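Local coordinates for exodeoxyribonuclease III (Methanosarcina mazei, PDB 5J8N), which probably acts as a magnesium-dependent DNA repair nuclease, cutting DNA at abasic sites and trimming double-stranded DNA from its 3' end, at residues A[33-38]-A[105-111]; A[55-60]-A[73-79]; A[59-64]-A[93-98]. The protein carries 3 engineered substitutions. All blocks are in the same frame, centred on the assembly; numbering follows the deposited sequence. Where two conformers were deposited one is given.

Overall arrangement
From the N terminus, the chain runs through strand 33-37 and closes its widest loop at contact 1, where residues 33-38 meet 105-111. Contacts 2 and 3 are nested inside that loop and share Tyr59 and Phe60. Contact 2 closes the short hairpin of strands 57-61 and 71-75, which extends the sheet of strand 33-37; Val34 O and Phe74 N are 2.8 Å apart. Contact 3 takes the far end of strand 57-61 over to residues 93-98, whose strand pairs with 106-111, with Asn109 N and Leu98 O 2.9 Å apart. Contacts 1 and 3 thus join the two sheets of the sandwich, while contact 2 lies within one.

Contact 1. Residues A[33-38]-A[105-111]; sequences IVCVQE and FVLLNIY. With MG (magnesium ion), chain B.
Ile33 meets Leu107 tip to tip, CG2 to CD2 at 3.7 Å, between the two sheets of the DNase I-like alpha/beta sandwich. Strands 33-37 and 106-111 belong to different sheets; their axes approach to 7.1 Å at the closest, inclined by 24°, and they meet mainly through side chains. The other branch of Ile33 puts CD1 at the edge of the Phe105 ring, while Cys35 SG touches Leu107 CD2 and its CB lies against the Asn109 amide. Val36 O accepts a weak hydrogen bond from Asn109 ND2, which is also hydrogen-bonded to Thr73 OG1. Gln37 bends at chi2 (89°), bringing NE2 to Asn109 OD1 at 2.9 Å. That nearly straight bond lies in the Gln37 amide plane, and the two amides stand almost perpendicular; Ser8 OG is a second partner of NE2. With an alanine at Asn109, which lacks the amide, Gln37 NE2 would probably be left to Ser8 OG without its inter-sheet acceptor, and Thr73 OG1 would lose a partner. Glu38 lays CB over a face of the Tyr111 ring, 4.0 Å from the centroid, a CH-pi contact on the tyrosine predicted to be in the active site. Its side chain, extended beyond CG, carries OE1 to the magnesium ion at 2.0 Å, and Asn12 also binds the metal. OE2 accepts from metal-bound water 2, while metal-bound water 3 is hydrogen-bonded to Tyr111 OH at 2.8 Å.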
loop_
_atom_site.group_PDB
_atom_site.type_symbol
_atom_site.label_atom_id
_atom_site.label_comp_id
_atom_site.label_asym_id
_atom_site.label_seq_id
_atom_site.Cartn_x
_atom_site.Cartn_y
_atom_site.Cartn_z
ATOM N N ILE A 33 12.788 4.110 -0.376
ATOM C CA ILE A 33 11.574 4.172 -1.170
ATOM C C ILE A 33 10.458 4.604 -0.304
ATOM O O ILE A 33 10.306 4.101 0.817
ATOM C CB ILE A 33 11.273 2.794 -1.811
ATOM C CG1 ILE A 33 12.450 2.310 -2.666
ATOM C CG2 ILE A 33 9.957 2.873 -2.623
ATOM C CD1 ILE A 33 12.244 0.854 -3.195
ATOM N N VAL A 34 9.693 5.594 -0.777
ATOM C CA VAL A 34 8.494 6.085 -0.046
ATOM C C VAL A 34 7.323 5.963 -1.032
ATOM O O VAL A 34 7.336 6.609 -2.093
ATOM C CB VAL A 34 8.675 7.553 0.364
ATOM C CG1 VAL A 34 7.390 8.097 1.053
ATOM C CG2 VAL A 34 9.894 7.731 1.290
ATOM N N CYS A 35 6.377 5.139 -0.671
ATOM C CA CYS A 35 5.158 4.944 -1.479
ATOM C C CYS A 35 4.002 5.628 -0.785
ATOM O O CYS A 35 3.797 5.414 0.429
ATOM C CB CYS A 35 4.826 3.456 -1.676
ATOM S SG CYS A 35 6.037 2.613 -2.719
ATOM N N VAL A 36 3.195 6.377 -1.528
ATOM C CA VAL A 36 1.989 7.017 -0.983
ATOM C C VAL A 36 0.786 6.523 -1.766
ATOM O O VAL A 36 0.835 6.304 -3.010
ATOM C CB VAL A 36 2.083 8.553 -0.977
ATOM C CG1 VAL A 36 3.151 9.014 0.040
ATOM C CG2 VAL A 36 2.311 9.143 -2.357
ATOM N N GLN A 37 -0.314 6.333 -1.048
ATOM C CA GLN A 37 -1.617 6.019 -1.664
ATOM C C GLN A 37 -2.641 7.061 -1.303
ATOM O O GLN A 37 -2.615 7.724 -0.254
ATOM C CB GLN A 37 -2.130 4.636 -1.268
ATOM C CG GLN A 37 -1.109 3.541 -1.581
ATOM C CD GLN A 37 -0.167 3.311 -0.424
ATOM O OE1 GLN A 37 -0.561 3.446 0.740
ATOM N NE2 GLN A 37 1.071 2.942 -0.715
ATOM N N GLU A 38 -3.605 7.168 -2.208
ATOM C CA GLU A 38 -4.718 8.102 -2.104
ATOM C C GLU A 38 -4.201 9.540 -2.026
ATOM O O GLU A 38 -4.449 10.303 -1.098
ATOM C CB GLU A 38 -5.695 7.805 -0.957
ATOM C CG GLU A 38 -7.027 8.522 -1.244
ATOM C CD GLU A 38 -8.058 8.342 -0.221
ATOM O OE1 GLU A 38 -7.745 7.996 0.932
ATOM O OE2 GLU A 38 -9.227 8.645 -0.532
ATOM N N PHE A 105 14.284 -6.143 -7.578
ATOM C CA PHE A 105 12.909 -6.569 -7.400
ATOM C C PHE A 105 11.990 -5.648 -8.150
ATOM O O PHE A 105 12.381 -4.519 -8.497
ATOM C CB PHE A 105 12.486 -6.588 -5.902
ATOM C CG PHE A 105 12.630 -5.242 -5.188
ATOM C CD1 PHE A 105 13.857 -4.896 -4.641
ATOM C CD2 PHE A 105 11.572 -4.360 -5.103
ATOM C CE1 PHE A 105 14.014 -3.671 -3.994
ATOM C CE2 PHE A 105 11.717 -3.133 -4.421
ATOM C CZ PHE A 105 12.929 -2.787 -3.879
ATOM N N VAL A 106 10.774 -6.122 -8.350
ATOM C CA VAL A 106 9.666 -5.349 -8.899
ATOM C C VAL A 106 8.806 -4.806 -7.751
ATOM O O VAL A 106 8.407 -5.605 -6.890
ATOM C CB VAL A 106 8.792 -6.209 -9.800
ATOM C CG1 VAL A 106 7.547 -5.460 -10.276
ATOM C CG2 VAL A 106 9.617 -6.734 -11.026
ATOM N N LEU A 107 8.503 -3.502 -7.752
ATOM C CA LEU A 107 7.652 -2.910 -6.741
ATOM C C LEU A 107 6.305 -2.519 -7.308
ATOM O O LEU A 107 6.237 -1.771 -8.300
ATOM C CB LEU A 107 8.312 -1.679 -6.172
ATOM C CG LEU A 107 7.509 -0.899 -5.141
ATOM C CD1 LEU A 107 7.209 -1.711 -3.848
ATOM C CD2 LEU A 107 8.282 0.386 -4.733
ATOM N N LEU A 108 5.246 -3.030 -6.699
ATOM C CA LEU A 108 3.873 -2.634 -7.071
ATOM C C LEU A 108 3.293 -1.847 -5.919
ATOM O O LEU A 108 3.174 -2.388 -4.807
ATOM C CB LEU A 108 2.993 -3.873 -7.370
ATOM C CG LEU A 108 3.594 -4.871 -8.397
ATOM C CD1 LEU A 108 2.604 -6.017 -8.602
ATOM C CD2 LEU A 108 3.989 -4.190 -9.725
ATOM N N ASN A 109 2.919 -0.603 -6.177
ATOM C CA ASN A 109 2.346 0.293 -5.195
ATOM C C ASN A 109 0.853 0.438 -5.502
ATOM O O ASN A 109 0.514 0.891 -6.601
ATOM C CB ASN A 109 3.082 1.624 -5.292
ATOM C CG ASN A 109 2.499 2.696 -4.369
ATOM O OD1 ASN A 109 1.737 2.355 -3.468
ATOM N ND2 ASN A 109 2.908 3.969 -4.541
ATOM N N ILE A 110 -0.002 0.028 -4.590
ATOM C CA ILE A 110 -1.434 -0.116 -4.908
ATOM C C ILE A 110 -2.368 0.467 -3.863
ATOM O O ILE A 110 -2.174 0.223 -2.660
ATOM C CB ILE A 110 -1.790 -1.621 -5.113
ATOM C CG1 ILE A 110 -0.784 -2.282 -6.089
ATOM C CG2 ILE A 110 -3.243 -1.788 -5.618
ATOM C CD1 ILE A 110 -1.024 -3.776 -6.279
ATOM N N TYR A 111 -3.355 1.207 -4.331
ATOM C CA TYR A 111 -4.471 1.662 -3.511
ATOM C C TYR A 111 -5.670 0.795 -3.899
ATOM O O TYR A 111 -6.380 1.082 -4.867
ATOM C CB TYR A 111 -4.754 3.173 -3.763
ATOM C CG TYR A 111 -5.907 3.728 -3.004
ATOM C CD1 TYR A 111 -6.120 3.400 -1.678
ATOM C CD2 TYR A 111 -6.817 4.567 -3.625
ATOM C CE1 TYR A 111 -7.238 3.876 -0.973
ATOM C CE2 TYR A 111 -7.907 5.110 -2.896
ATOM C CZ TYR A 111 -8.102 4.733 -1.569
ATOM O OH TYR A 111 -9.178 5.215 -0.850
HETATM MG MG MG B . -8.874 7.712 2.623
HETATM O O HOH W 1 -11.156 6.396 -2.300
HETATM O O HOH W 2 -10.598 8.257 1.620
HETATM O O HOH W 3 -9.004 5.690 1.912
HETATM O O HOH W 4 -9.964 7.286 4.258
HETATM O O HOH W 5 -7.180 7.249 3.756
#

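Contact 2. Residues A[55-60]-A[73-79]; sequences GYYNYF and TFSKNKP
Tyr57 and Ser75 form a hydrogen-bonded antiparallel pair, with Tyr57 N to Ser75 O at 2.8 Å and the return bond from Ser75 N to Tyr57 O. Tyr59 and Thr73 repeat the pattern two residues on. Between them Asn58 and Phe74 make a non-hydrogen-bonded pair, where the alpha carbons approach to 4.3 Å. Together these pairs define the beta hairpin of strands 57-61 and 71-75, at the margin of a sheet.

On the Tyr57 side of the hairpin, Lys78 lays CB over the Tyr57 ring, 3.8 Å from the centroid, as a CH-pi contact. Ser75 O and Lys76 O meet that ring at its edge. Pro79 CD reaches to 3.3 Å from Tyr59 OH and also packs on CE2. On the other face, Phe60 and Phe74 form an offset edge-to-face pair, the Phe60 edge toward the Phe74 face, planes at 86°, and Asn58 CB touches Phe74 CD2 at 3.5 Å. With chi1 near 73°, Asn58 CG sits between its own N and carbonyl carbon, turning the amide away from Phe74.

A second shell fixes the ends. Ser75 OG donates to Asn77 O at 2.7 Å, bracing the turn after the strand, and Tyr102 OH is its other partner. Tyr56 OH is hydrogen-bonded to Phe31 O, Lys76 NZ to His29 O. Water 6 bridges Gly55 O and Lys76 O. The chemistry implies that backbone bonds set the register, while Lys78 carbons and the Pro79 ring pack on Tyr57 and Tyr59 on one face and Phe60, Phe74 and Asn58 CB pack together on the other.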
loop_
_atom_site.group_PDB
_atom_site.type_symbol
_atom_site.label_atom_id
_atom_site.label_comp_id
_atom_site.label_asym_id
_atom_site.label_seq_id
_atom_site.Cartn_x
_atom_site.Cartn_y
_atom_site.Cartn_z
ATOM N N GLY A 55 17.333 14.500 -4.340
ATOM C CA GLY A 55 17.834 13.197 -3.936
ATOM C C GLY A 55 16.809 12.076 -4.105
ATOM O O GLY A 55 17.118 10.951 -3.740
ATOM N N TYR A 56 15.610 12.394 -4.605
ATOM C CA TYR A 56 14.602 11.355 -4.941
ATOM C C TYR A 56 14.094 11.518 -6.371
ATOM O O TYR A 56 13.923 12.629 -6.824
ATOM C CB TYR A 56 13.391 11.381 -4.022
ATOM C CG TYR A 56 13.623 10.855 -2.630
ATOM C CD1 TYR A 56 13.416 9.515 -2.333
ATOM C CD2 TYR A 56 14.001 11.727 -1.609
ATOM C CE1 TYR A 56 13.596 9.003 -1.008
ATOM C CE2 TYR A 56 14.205 11.229 -0.306
ATOM C CZ TYR A 56 13.987 9.881 -0.019
ATOM O OH TYR A 56 14.203 9.424 1.269
ATOM N N TYR A 57 13.900 10.401 -7.039
ATOM C CA TYR A 57 13.075 10.327 -8.240
ATOM C C TYR A 57 11.653 10.207 -7.749
ATOM O O TYR A 57 11.400 9.589 -6.707
ATOM C CB TYR A 57 13.461 9.135 -9.101
ATOM C CG TYR A 57 14.874 9.261 -9.635
ATOM C CD1 TYR A 57 15.118 9.908 -10.850
ATOM C CD2 TYR A 57 15.967 8.737 -8.935
ATOM C CE1 TYR A 57 16.394 10.048 -11.338
ATOM C CE2 TYR A 57 17.264 8.874 -9.433
ATOM C CZ TYR A 57 17.459 9.545 -10.630
ATOM O OH TYR A 57 18.726 9.694 -11.133
ATOM N N ASN A 58 10.692 10.743 -8.498
ATOM C CA ASN A 58 9.309 10.499 -8.111
ATOM C C ASN A 58 8.426 10.241 -9.317
ATOM O O ASN A 58 8.697 10.775 -10.398
ATOM C CB ASN A 58 8.756 11.680 -7.292
ATOM C CG ASN A 58 8.476 12.898 -8.126
ATOM O OD1 ASN A 58 7.371 13.057 -8.654
ATOM N ND2 ASN A 58 9.491 13.740 -8.327
ATOM N N TYR A 59 7.408 9.412 -9.081
ATOM C CA TYR A 59 6.496 8.956 -10.161
ATOM C C TYR A 59 5.107 8.891 -9.603
ATOM O O TYR A 59 4.913 8.340 -8.518
ATOM C CB TYR A 59 6.922 7.577 -10.700
ATOM C CG TYR A 59 8.393 7.595 -11.086
ATOM C CD1 TYR A 59 8.790 8.125 -12.286
ATOM C CD2 TYR A 59 9.359 7.164 -10.190
ATOM C CE1 TYR A 59 10.147 8.204 -12.605
ATOM C CE2 TYR A 59 10.669 7.258 -10.508
ATOM C CZ TYR A 59 11.066 7.742 -11.678
ATOM O OH TYR A 59 12.410 7.892 -11.981
ATOM N N PHE A 60 4.120 9.432 -10.310
ATOM C CA PHE A 60 2.753 9.483 -9.820
ATOM C C PHE A 60 1.789 9.045 -10.888
ATOM O O PHE A 60 2.052 9.299 -12.116
ATOM C CB PHE A 60 2.365 10.930 -9.409
ATOM C CG PHE A 60 2.886 11.321 -8.053
ATOM C CD1 PHE A 60 4.187 11.794 -7.908
ATOM C CD2 PHE A 60 2.106 11.084 -6.912
ATOM C CE1 PHE A 60 4.660 12.123 -6.606
ATOM C CE2 PHE A 60 2.551 11.422 -5.628
ATOM C CZ PHE A 60 3.839 11.942 -5.490
ATOM N N THR A 73 5.263 7.017 -6.023
ATOM C CA THR A 73 6.458 6.359 -5.493
ATOM C C THR A 73 7.627 7.291 -5.651
ATOM O O THR A 73 7.915 7.803 -6.712
ATOM C CB THR A 73 6.733 5.061 -6.260
ATOM O OG1 THR A 73 5.661 4.170 -5.991
ATOM C CG2 THR A 73 8.061 4.403 -5.841
ATOM N N PHE A 74 8.320 7.493 -4.534
ATOM C CA PHE A 74 9.617 8.176 -4.479
ATOM C C PHE A 74 10.725 7.178 -4.245
ATOM O O PHE A 74 10.577 6.301 -3.397
ATOM C CB PHE A 74 9.653 9.170 -3.305
ATOM C CG PHE A 74 8.613 10.239 -3.361
ATOM C CD1 PHE A 74 7.303 9.987 -2.899
ATOM C CD2 PHE A 74 8.946 11.496 -3.820
ATOM C CE1 PHE A 74 6.340 11.014 -2.913
ATOM C CE2 PHE A 74 7.997 12.522 -3.863
ATOM C CZ PHE A 74 6.696 12.253 -3.390
ATOM N N SER A 75 11.854 7.314 -4.936
ATOM C CA SER A 75 12.971 6.411 -4.651
ATOM C C SER A 75 14.266 7.121 -4.881
ATOM O O SER A 75 14.454 7.924 -5.808
ATOM C CB SER A 75 12.900 5.082 -5.466
ATOM O OG SER A 75 12.834 5.327 -6.838
ATOM N N LYS A 76 15.244 6.751 -4.056
ATOM C CA LYS A 76 16.581 7.300 -4.228
ATOM C C LYS A 76 17.235 6.811 -5.528
ATOM O O LYS A 76 17.972 7.570 -6.159
ATOM C CB LYS A 76 17.489 6.940 -3.022
ATOM C CG LYS A 76 16.995 7.576 -1.729
ATOM C CD LYS A 76 18.013 7.371 -0.585
ATOM C CE LYS A 76 17.499 7.966 0.718
ATOM N NZ LYS A 76 18.606 7.944 1.741
ATOM N N ASN A 77 16.950 5.564 -5.896
ATOM C CA ASN A 77 17.453 4.982 -7.147
ATOM C C ASN A 77 16.415 5.120 -8.271
ATOM O O ASN A 77 15.217 5.025 -8.014
ATOM C CB ASN A 77 17.797 3.510 -6.953
ATOM C CG ASN A 77 19.041 3.302 -6.078
ATOM O OD1 ASN A 77 19.891 4.176 -5.969
ATOM N ND2 ASN A 77 19.124 2.141 -5.467
ATOM N N LYS A 78 16.906 5.293 -9.499
ATOM C CA LYS A 78 16.012 5.410 -10.652
ATOM C C LYS A 78 15.513 4.023 -11.025
ATOM O O LYS A 78 16.295 3.110 -11.176
ATOM C CB LYS A 78 16.725 6.041 -11.856
ATOM C CG LYS A 78 15.745 6.335 -13.000
ATOM C CD LYS A 78 16.458 6.626 -14.318
ATOM C CE LYS A 78 17.247 7.891 -14.230
ATOM N NZ LYS A 78 17.695 8.271 -15.612
ATOM N N PRO A 79 14.199 3.879 -11.151
ATOM C CA PRO A 79 13.693 2.605 -11.647
ATOM C C PRO A 79 14.205 2.253 -13.015
ATOM O O PRO A 79 14.445 3.141 -13.835
ATOM C CB PRO A 79 12.187 2.829 -11.771
ATOM C CG PRO A 79 11.875 4.044 -10.972
ATOM C CD PRO A 79 13.127 4.858 -10.915
HETATM O O HOH W 6 19.014 9.854 -4.967
#

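Contact 3. Residues A[59-64]-A[93-98]; sequences YFVSAE and REGRFL
The two backbones bring the alpha carbons of Ala63 and Gly95 to 4.1 Å, and one backbone hydrogen bond, Glu64 N to Arg93 O, spans the segments at 2.9 Å and an almost straight 177°. The contact links the two sheets of the alpha/beta sandwich: strand 57-61 borders one, and strand 97-101 belongs to the other.

Gly95 leaves the helical turn before it with a positive phi of 58°, and a beta carbon built on it would fall only 2.5 Å from Ala63 N; the close approach depends on its having no side chain. Ala63 CB presses against Glu94 O at 3.3 Å. Val61 has CG1 between its own N and carbonyl carbon (chi1 64°), which turns that methyl to Gly95 O and Phe97 O, while CG2 faces Gly95 CA. Further along, Leu98 sends CD2 to within 3.2 Å of Tyr59 O, and Leu82 and Val71 also touch Leu98 in the space between the sheets. The Glu64 and Arg93 side chains cross obliquely, and Glu64 CG lies 3.5 Å from Arg93 O.

Beyond Gly95, Arg96, its chain extended, pairs with Glu94 in a salt bridge. Glu94 OE1 is also salt-bridged to Arg121, and Arg96 NH1 is hydrogen-bonded to Tyr111 O. Both Arg96 NE and NH2 point side-on at one oxygen, Glu94 OE1, which lies close to the guanidinium plane, with NE at 2.9 Å on its anti lone pair.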
loop_
_atom_site.group_PDB
_atom_site.type_symbol
_atom_site.label_atom_id
_atom_site.label_comp_id
_atom_site.label_asym_id
_atom_site.label_seq_id
_atom_site.Cartn_x
_atom_site.Cartn_y
_atom_site.Cartn_z
ATOM N N TYR A 59 7.408 9.412 -9.081
ATOM C CA TYR A 59 6.496 8.956 -10.161
ATOM C C TYR A 59 5.107 8.891 -9.603
ATOM O O TYR A 59 4.913 8.340 -8.518
ATOM C CB TYR A 59 6.922 7.577 -10.700
ATOM C CG TYR A 59 8.393 7.595 -11.086
ATOM C CD1 TYR A 59 8.790 8.125 -12.286
ATOM C CD2 TYR A 59 9.359 7.164 -10.190
ATOM C CE1 TYR A 59 10.147 8.204 -12.605
ATOM C CE2 TYR A 59 10.669 7.258 -10.508
ATOM C CZ TYR A 59 11.066 7.742 -11.678
ATOM O OH TYR A 59 12.410 7.892 -11.981
ATOM N N PHE A 60 4.120 9.432 -10.310
ATOM C CA PHE A 60 2.753 9.483 -9.820
ATOM C C PHE A 60 1.789 9.045 -10.888
ATOM O O PHE A 60 2.052 9.299 -12.116
ATOM C CB PHE A 60 2.365 10.930 -9.409
ATOM C CG PHE A 60 2.886 11.321 -8.053
ATOM C CD1 PHE A 60 4.187 11.794 -7.908
ATOM C CD2 PHE A 60 2.106 11.084 -6.912
ATOM C CE1 PHE A 60 4.660 12.123 -6.606
ATOM C CE2 PHE A 60 2.551 11.422 -5.628
ATOM C CZ PHE A 60 3.839 11.942 -5.490
ATOM N N VAL A 61 0.667 8.491 -10.455
ATOM C CA VAL A 61 -0.460 8.244 -11.384
ATOM C C VAL A 61 -1.683 8.859 -10.739
ATOM O O VAL A 61 -1.884 8.767 -9.503
ATOM C CB VAL A 61 -0.636 6.754 -11.690
ATOM C CG1 VAL A 61 -1.007 5.964 -10.518
ATOM C CG2 VAL A 61 -1.682 6.554 -12.845
ATOM N N SER A 62 -2.449 9.535 -11.570
ATOM C CA SER A 62 -3.726 10.148 -11.191
ATOM C C SER A 62 -4.903 9.384 -11.772
ATOM O O SER A 62 -4.825 8.842 -12.910
ATOM C CB SER A 62 -3.830 11.555 -11.744
ATOM O OG SER A 62 -3.229 12.580 -10.939
ATOM N N ALA A 63 -6.011 9.381 -11.031
ATOM C CA ALA A 63 -7.264 8.911 -11.554
ATOM C C ALA A 63 -7.801 9.866 -12.574
ATOM O O ALA A 63 -7.432 11.043 -12.601
ATOM C CB ALA A 63 -8.281 8.757 -10.427
ATOM N N GLU A 64 -8.711 9.387 -13.435
ATOM C CA GLU A 64 -9.462 10.280 -14.302
ATOM C C GLU A 64 -10.373 11.211 -13.524
ATOM O O GLU A 64 -10.446 12.376 -13.830
ATOM C CB GLU A 64 -10.280 9.464 -15.329
ATOM C CG GLU A 64 -9.394 8.719 -16.323
ATOM C CD GLU A 64 -10.146 8.145 -17.531
ATOM O OE1 GLU A 64 -11.383 7.919 -17.458
ATOM O OE2 GLU A 64 -9.466 7.900 -18.554
ATOM N N ARG A 93 -7.956 3.419 -15.139
ATOM C CA ARG A 93 -8.517 4.765 -15.178
ATOM C C ARG A 93 -8.763 5.313 -13.752
ATOM O O ARG A 93 -9.093 6.493 -13.593
ATOM C CB ARG A 93 -9.813 4.800 -15.993
ATOM C CG ARG A 93 -11.104 4.417 -15.242
ATOM C CD ARG A 93 -12.419 4.792 -16.017
ATOM N NE ARG A 93 -12.773 3.841 -17.070
ATOM C CZ ARG A 93 -13.939 3.192 -17.173
ATOM N NH1 ARG A 93 -14.908 3.367 -16.288
ATOM N NH2 ARG A 93 -14.135 2.354 -18.177
ATOM N N GLU A 94 -8.634 4.469 -12.739
ATOM C CA GLU A 94 -8.807 4.933 -11.358
ATOM C C GLU A 94 -7.492 5.252 -10.673
ATOM O O GLU A 94 -7.492 5.679 -9.522
ATOM C CB GLU A 94 -9.616 3.922 -10.557
ATOM C CG GLU A 94 -11.063 3.854 -11.057
ATOM C CD GLU A 94 -12.044 3.284 -10.030
ATOM O OE1 GLU A 94 -11.674 2.952 -8.877
ATOM O OE2 GLU A 94 -13.231 3.086 -10.450
ATOM N N GLY A 95 -6.373 5.104 -11.355
ATOM C CA GLY A 95 -5.085 5.561 -10.808
ATOM C C GLY A 95 -4.705 4.953 -9.492
ATOM O O GLY A 95 -4.187 5.659 -8.583
ATOM N N ARG A 96 -4.840 3.630 -9.406
ATOM C CA ARG A 96 -4.622 2.886 -8.182
ATOM C C ARG A 96 -3.367 2.056 -8.164
ATOM O O ARG A 96 -3.107 1.412 -7.155
ATOM C CB ARG A 96 -5.800 1.907 -7.969
ATOM C CG ARG A 96 -7.111 2.578 -7.729
ATOM C CD ARG A 96 -8.189 1.498 -7.573
ATOM N NE ARG A 96 -9.392 2.243 -7.305
ATOM C CZ ARG A 96 -9.680 2.754 -6.134
ATOM N NH1 ARG A 96 -8.889 2.514 -5.096
ATOM N NH2 ARG A 96 -10.803 3.486 -5.989
ATOM N N PHE A 97 -2.592 2.033 -9.258
ATOM C CA PHE A 97 -1.558 1.024 -9.433
ATOM C C PHE A 97 -0.368 1.644 -10.106
ATOM O O PHE A 97 -0.466 2.195 -11.205
ATOM C CB PHE A 97 -2.133 -0.115 -10.275
ATOM C CG PHE A 97 -1.206 -1.249 -10.530
ATOM C CD1 PHE A 97 -0.247 -1.169 -11.513
ATOM C CD2 PHE A 97 -1.348 -2.440 -9.787
ATOM C CE1 PHE A 97 0.605 -2.318 -11.794
ATOM C CE2 PHE A 97 -0.530 -3.554 -10.068
ATOM C CZ PHE A 97 0.445 -3.446 -11.032
ATOM N N LEU A 98 0.767 1.514 -9.452
ATOM C CA LEU A 98 2.023 2.028 -10.024
ATOM C C LEU A 98 3.150 1.034 -9.835
ATOM O O LEU A 98 3.491 0.677 -8.679
ATOM C CB LEU A 98 2.340 3.387 -9.357
ATOM C CG LEU A 98 3.634 4.042 -9.784
ATOM C CD1 LEU A 98 3.537 4.382 -11.195
ATOM C CD2 LEU A 98 3.876 5.323 -8.941
#